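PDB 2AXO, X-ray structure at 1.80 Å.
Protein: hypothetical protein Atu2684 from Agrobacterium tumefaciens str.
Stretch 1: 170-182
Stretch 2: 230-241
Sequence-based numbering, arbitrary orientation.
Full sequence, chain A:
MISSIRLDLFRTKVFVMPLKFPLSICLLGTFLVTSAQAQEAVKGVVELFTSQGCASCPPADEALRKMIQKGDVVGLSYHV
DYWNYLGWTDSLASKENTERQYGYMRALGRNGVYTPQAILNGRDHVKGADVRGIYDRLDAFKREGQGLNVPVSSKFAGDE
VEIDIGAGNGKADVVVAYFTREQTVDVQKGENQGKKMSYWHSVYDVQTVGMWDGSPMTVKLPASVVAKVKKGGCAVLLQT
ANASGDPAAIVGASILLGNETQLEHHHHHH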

# COMPACT_ATOMS: atom_id res chain seq x y z
N GLY A 170 3.14 19.08 25.72
CA GLY A 170 3.66 18.06 24.84
C GLY A 170 4.38 18.62 23.63
O GLY A 170 4.69 19.81 23.56
N LYS A 171 4.66 17.74 22.67
CA LYS A 171 5.35 18.14 21.46
C LYS A 171 4.57 17.69 20.23
O LYS A 171 3.94 16.64 20.24
CB LYS A 171 6.77 17.55 21.42
CG LYS A 171 7.73 18.25 22.37
CD LYS A 171 9.17 17.79 22.17
CE LYS A 171 9.40 16.39 22.70
NZ LYS A 171 9.32 16.33 24.19
N ALA A 172 4.59 18.50 19.19
CA ALA A 172 3.86 18.15 17.98
C ALA A 172 4.47 18.86 16.79
O ALA A 172 5.07 19.92 16.92
CB ALA A 172 2.39 18.54 18.12
N ASP A 173 4.33 18.26 15.61
CA ASP A 173 4.85 18.89 14.42
C ASP A 173 3.79 19.80 13.87
O ASP A 173 2.60 19.55 14.04
CB ASP A 173 5.20 17.87 13.34
CG ASP A 173 6.41 17.03 13.69
OD1 ASP A 173 7.37 17.58 14.26
OD2 ASP A 173 6.39 15.83 13.37
N VAL A 174 4.22 20.88 13.24
CA VAL A 174 3.30 21.79 12.60
C VAL A 174 3.27 21.27 11.17
O VAL A 174 4.19 21.53 10.39
CB VAL A 174 3.80 23.24 12.65
CG1 VAL A 174 2.83 24.15 11.91
CG2 VAL A 174 3.94 23.68 14.11
N VAL A 175 2.23 20.52 10.83
CA VAL A 175 2.09 19.93 9.50
C VAL A 175 1.15 20.73 8.60
O VAL A 175 0.06 21.12 9.01
CB VAL A 175 1.55 18.48 9.61
CG1 VAL A 175 1.44 17.84 8.22
CG2 VAL A 175 2.47 17.65 10.50
N VAL A 176 1.57 20.96 7.36
CA VAL A 176 0.73 21.68 6.41
C VAL A 176 0.43 20.78 5.23
O VAL A 176 1.35 20.26 4.58
CB VAL A 176 1.41 22.96 5.88
CG1 VAL A 176 0.49 23.66 4.87
CG2 VAL A 176 1.73 23.90 7.03
N ALA A 177 -0.85 20.58 4.97
CA ALA A 177 -1.30 19.75 3.86
C ALA A 177 -1.90 20.68 2.82
O ALA A 177 -2.88 21.38 3.08
CB ALA A 177 -2.34 18.74 4.34
N TYR A 178 -1.28 20.71 1.64
CA TYR A 178 -1.73 21.56 0.55
C TYR A 178 -2.71 20.80 -0.33
O TYR A 178 -2.49 19.64 -0.65
CB TYR A 178 -0.52 22.00 -0.28
CG TYR A 178 0.52 22.77 0.52
CD1 TYR A 178 0.37 24.13 0.76
CD2 TYR A 178 1.63 22.12 1.06
CE1 TYR A 178 1.32 24.84 1.51
CE2 TYR A 178 2.58 22.81 1.82
CZ TYR A 178 2.42 24.17 2.04
OH TYR A 178 3.34 24.85 2.79
N PHE A 179 -3.80 21.46 -0.70
CA PHE A 179 -4.80 20.81 -1.54
C PHE A 179 -5.40 21.76 -2.56
O PHE A 179 -5.27 22.98 -2.46
CB PHE A 179 -5.93 20.22 -0.69
CG PHE A 179 -6.62 21.23 0.19
CD1 PHE A 179 -6.27 21.34 1.54
CD2 PHE A 179 -7.59 22.09 -0.33
CE1 PHE A 179 -6.88 22.29 2.36
CE2 PHE A 179 -8.21 23.04 0.48
CZ PHE A 179 -7.85 23.14 1.82
N THR A 180 -6.05 21.16 -3.55
CA THR A 180 -6.76 21.92 -4.55
C THR A 180 -8.15 21.98 -3.93
O THR A 180 -8.57 21.06 -3.23
CB THR A 180 -6.82 21.18 -5.92
OG1 THR A 180 -7.37 19.87 -5.73
CG2 THR A 180 -5.43 21.06 -6.51
N ARG A 181 -8.85 23.08 -4.15
CA ARG A 181 -10.19 23.25 -3.60
C ARG A 181 -11.14 22.24 -4.24
O ARG A 181 -11.74 21.42 -3.55
CB ARG A 181 -10.65 24.68 -3.87
CG ARG A 181 -12.09 24.97 -3.55
CD ARG A 181 -12.39 24.81 -2.08
NE ARG A 181 -13.64 25.48 -1.76
CZ ARG A 181 -14.29 25.36 -0.61
NH1 ARG A 181 -13.80 24.58 0.35
NH2 ARG A 181 -15.42 26.02 -0.43
N GLU A 182 -11.26 22.30 -5.56
CA GLU A 182 -12.11 21.38 -6.30
C GLU A 182 -11.42 21.02 -7.61
O GLU A 182 -10.98 21.90 -8.34
CB GLU A 182 -13.47 22.01 -6.59
CG GLU A 182 -14.42 21.06 -7.30
CD GLU A 182 -14.73 21.48 -8.71
OE1 GLU A 182 -15.50 22.45 -8.89
OE2 GLU A 182 -14.20 20.84 -9.65
N LYS A 230 -2.70 29.30 -2.73
CA LYS A 230 -3.57 29.92 -3.72
C LYS A 230 -4.09 28.94 -4.77
O LYS A 230 -5.06 29.24 -5.47
CB LYS A 230 -2.84 31.08 -4.40
CG LYS A 230 -2.72 32.32 -3.54
CD LYS A 230 -4.08 32.95 -3.31
CE LYS A 230 -3.98 34.17 -2.40
NZ LYS A 230 -5.31 34.81 -2.20
N LYS A 231 -3.45 27.78 -4.90
CA LYS A 231 -3.89 26.78 -5.87
C LYS A 231 -5.14 26.07 -5.36
O LYS A 231 -5.77 25.29 -6.07
CB LYS A 231 -2.79 25.73 -6.10
CG LYS A 231 -1.63 26.21 -6.97
CD LYS A 231 -0.52 25.16 -7.06
CE LYS A 231 -1.00 23.86 -7.69
NZ LYS A 231 0.10 22.86 -7.77
N GLY A 232 -5.50 26.36 -4.11
CA GLY A 232 -6.67 25.75 -3.51
C GLY A 232 -6.71 26.18 -2.06
O GLY A 232 -7.39 27.14 -1.70
N GLY A 233 -5.96 25.48 -1.22
CA GLY A 233 -5.91 25.84 0.18
C GLY A 233 -4.94 24.95 0.90
O GLY A 233 -4.19 24.18 0.29
N CYS A 234 -4.93 25.05 2.22
CA CYS A 234 -4.06 24.21 3.01
C CYS A 234 -4.71 24.02 4.36
O CYS A 234 -5.59 24.79 4.76
CB CYS A 234 -2.67 24.84 3.16
SG CYS A 234 -2.53 26.23 4.31
N ALA A 235 -4.31 22.96 5.04
CA ALA A 235 -4.81 22.66 6.36
C ALA A 235 -3.58 22.59 7.24
O ALA A 235 -2.58 21.98 6.86
CB ALA A 235 -5.53 21.32 6.36
N VAL A 236 -3.63 23.25 8.39
CA VAL A 236 -2.52 23.21 9.34
C VAL A 236 -2.95 22.20 10.38
O VAL A 236 -4.01 22.32 10.98
CB VAL A 236 -2.30 24.57 10.03
CG1 VAL A 236 -1.23 24.43 11.11
CG2 VAL A 236 -1.86 25.62 9.00
N LEU A 237 -2.12 21.18 10.58
CA LEU A 237 -2.44 20.14 11.55
C LEU A 237 -1.36 20.12 12.63
O LEU A 237 -0.18 19.91 12.32
CB LEU A 237 -2.50 18.77 10.86
CG LEU A 237 -3.44 18.64 9.65
CD1 LEU A 237 -3.30 17.26 9.03
CD2 LEU A 237 -4.89 18.90 10.07
N LEU A 238 -1.74 20.36 13.88
CA LEU A 238 -0.76 20.31 14.96
C LEU A 238 -0.82 18.85 15.38
O LEU A 238 -1.65 18.46 16.21
CB LEU A 238 -1.18 21.23 16.12
CG LEU A 238 -0.14 21.39 17.24
CD1 LEU A 238 1.16 21.98 16.70
CD2 LEU A 238 -0.73 22.30 18.31
N GLN A 239 0.07 18.05 14.82
CA GLN A 239 0.06 16.62 15.04
C GLN A 239 1.18 15.98 15.85
O GLN A 239 2.36 16.18 15.58
CB GLN A 239 -0.06 15.93 13.67
CG GLN A 239 -0.22 14.43 13.69
CD GLN A 239 -0.79 13.89 12.39
OE1 GLN A 239 -0.48 14.38 11.30
NE2 GLN A 239 -1.62 12.85 12.50
N THR A 240 0.78 15.22 16.86
CA THR A 240 1.72 14.51 17.71
C THR A 240 2.12 13.23 16.98
O THR A 240 1.52 12.87 15.96
CB THR A 240 1.08 14.11 19.06
OG1 THR A 240 0.02 13.17 18.83
CG2 THR A 240 0.52 15.33 19.75
N ALA A 241 3.12 12.54 17.51
CA ALA A 241 3.60 11.30 16.92
C ALA A 241 3.83 10.28 18.03
O ALA A 241 3.99 10.66 19.20
CB ALA A 241 4.89 11.56 16.17

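Two neighbouring antiparallel β-strands, one running from A172 through F179 and the other from G233 to A241, are joined here by a regular ladder of backbone hydrogen bonds, with mostly apolar side chains packed on both faces of the sheet. The pairing illustrates a general principle: backbone hydrogen bonds join the strands whatever their sequence, while the side chains fill the two faces and can favour a particular register.

The ladder is built from four hydrogen-bonded pairs, D173 with Q239, V175 with L237, A177 with A235 and F179 with G233, each closed by two bonds. At the D173 end, D173 N donates to Q239 O at 2.9 Å and Q239 N returns a bond to D173 O at 3.0 Å. The shortest rung runs from L237 N to V175 O, 2.7 Å and nearly linear at 172°; its partner, V175 N to L237 O, measures 2.9 Å. A177 N to A235 O and A235 N to A177 O are both 2.9 Å, as are F179 N to G233 O and G233 N to F179 O. Between these rings lie the non-hydrogen-bonded pairs, where the facing CA atoms lie closer together and α-carbons approach carbonyl oxygens, as in the CA-H...O contact of 3.1 Å from C234 CA to A177 O.

Side chains alternate between the faces. One face carries V174, V176 and Y178 from the first strand and L238, V236 and C234 from the second, all buried. The valines, β-branched and at ease in extended backbone, mesh across the strands: V174 CG1 lies 4.1 Å from V236 CG1, and V174 CG2 4.2 Å from L238 CD1. The small C234 packs against two side chains of the first strand, its CB 3.8 Å from V176 CG1 and 3.9 Å from Y178 CD1. Near the start of the first strand, A172 points toward the second strand, its CB 3.9 Å from L238 CG.

The other face bears D173, V175, A177 and F179 alongside Q239, L237 and A235. V175 CB and L237 CB stand 4.2 Å apart, whereas the paired alanines A177 and A235 add little bulk. Of the polar residues, D173 remains partly exposed, while Q239 is buried with its amide oxygen and nitrogen both hydrogen-bonded elsewhere in the structure.

The aromatic-glycine pair at F179 and G233 shows most clearly how residue type suits position. With chi1 at 57° (p), the F179 ring leans across to the second strand and covers the backbone there; G233 CA lies 4.0 Å from the ring centroid, over its face, in a CH-pi contact. A CB on G233 would come within 2.9 Å of F179 CZ, so the absence of a side chain makes room for the ring. G232 is constrained still more tightly: a CB there would lie 2.2 Å from F179 O and 2.5 Å from T180 CA. At both positions the space a CB would need is already taken, at G233 by the ring and at G232 by the backbone of the first strand. In all, the contact buries 860 Å² summed over both stretches.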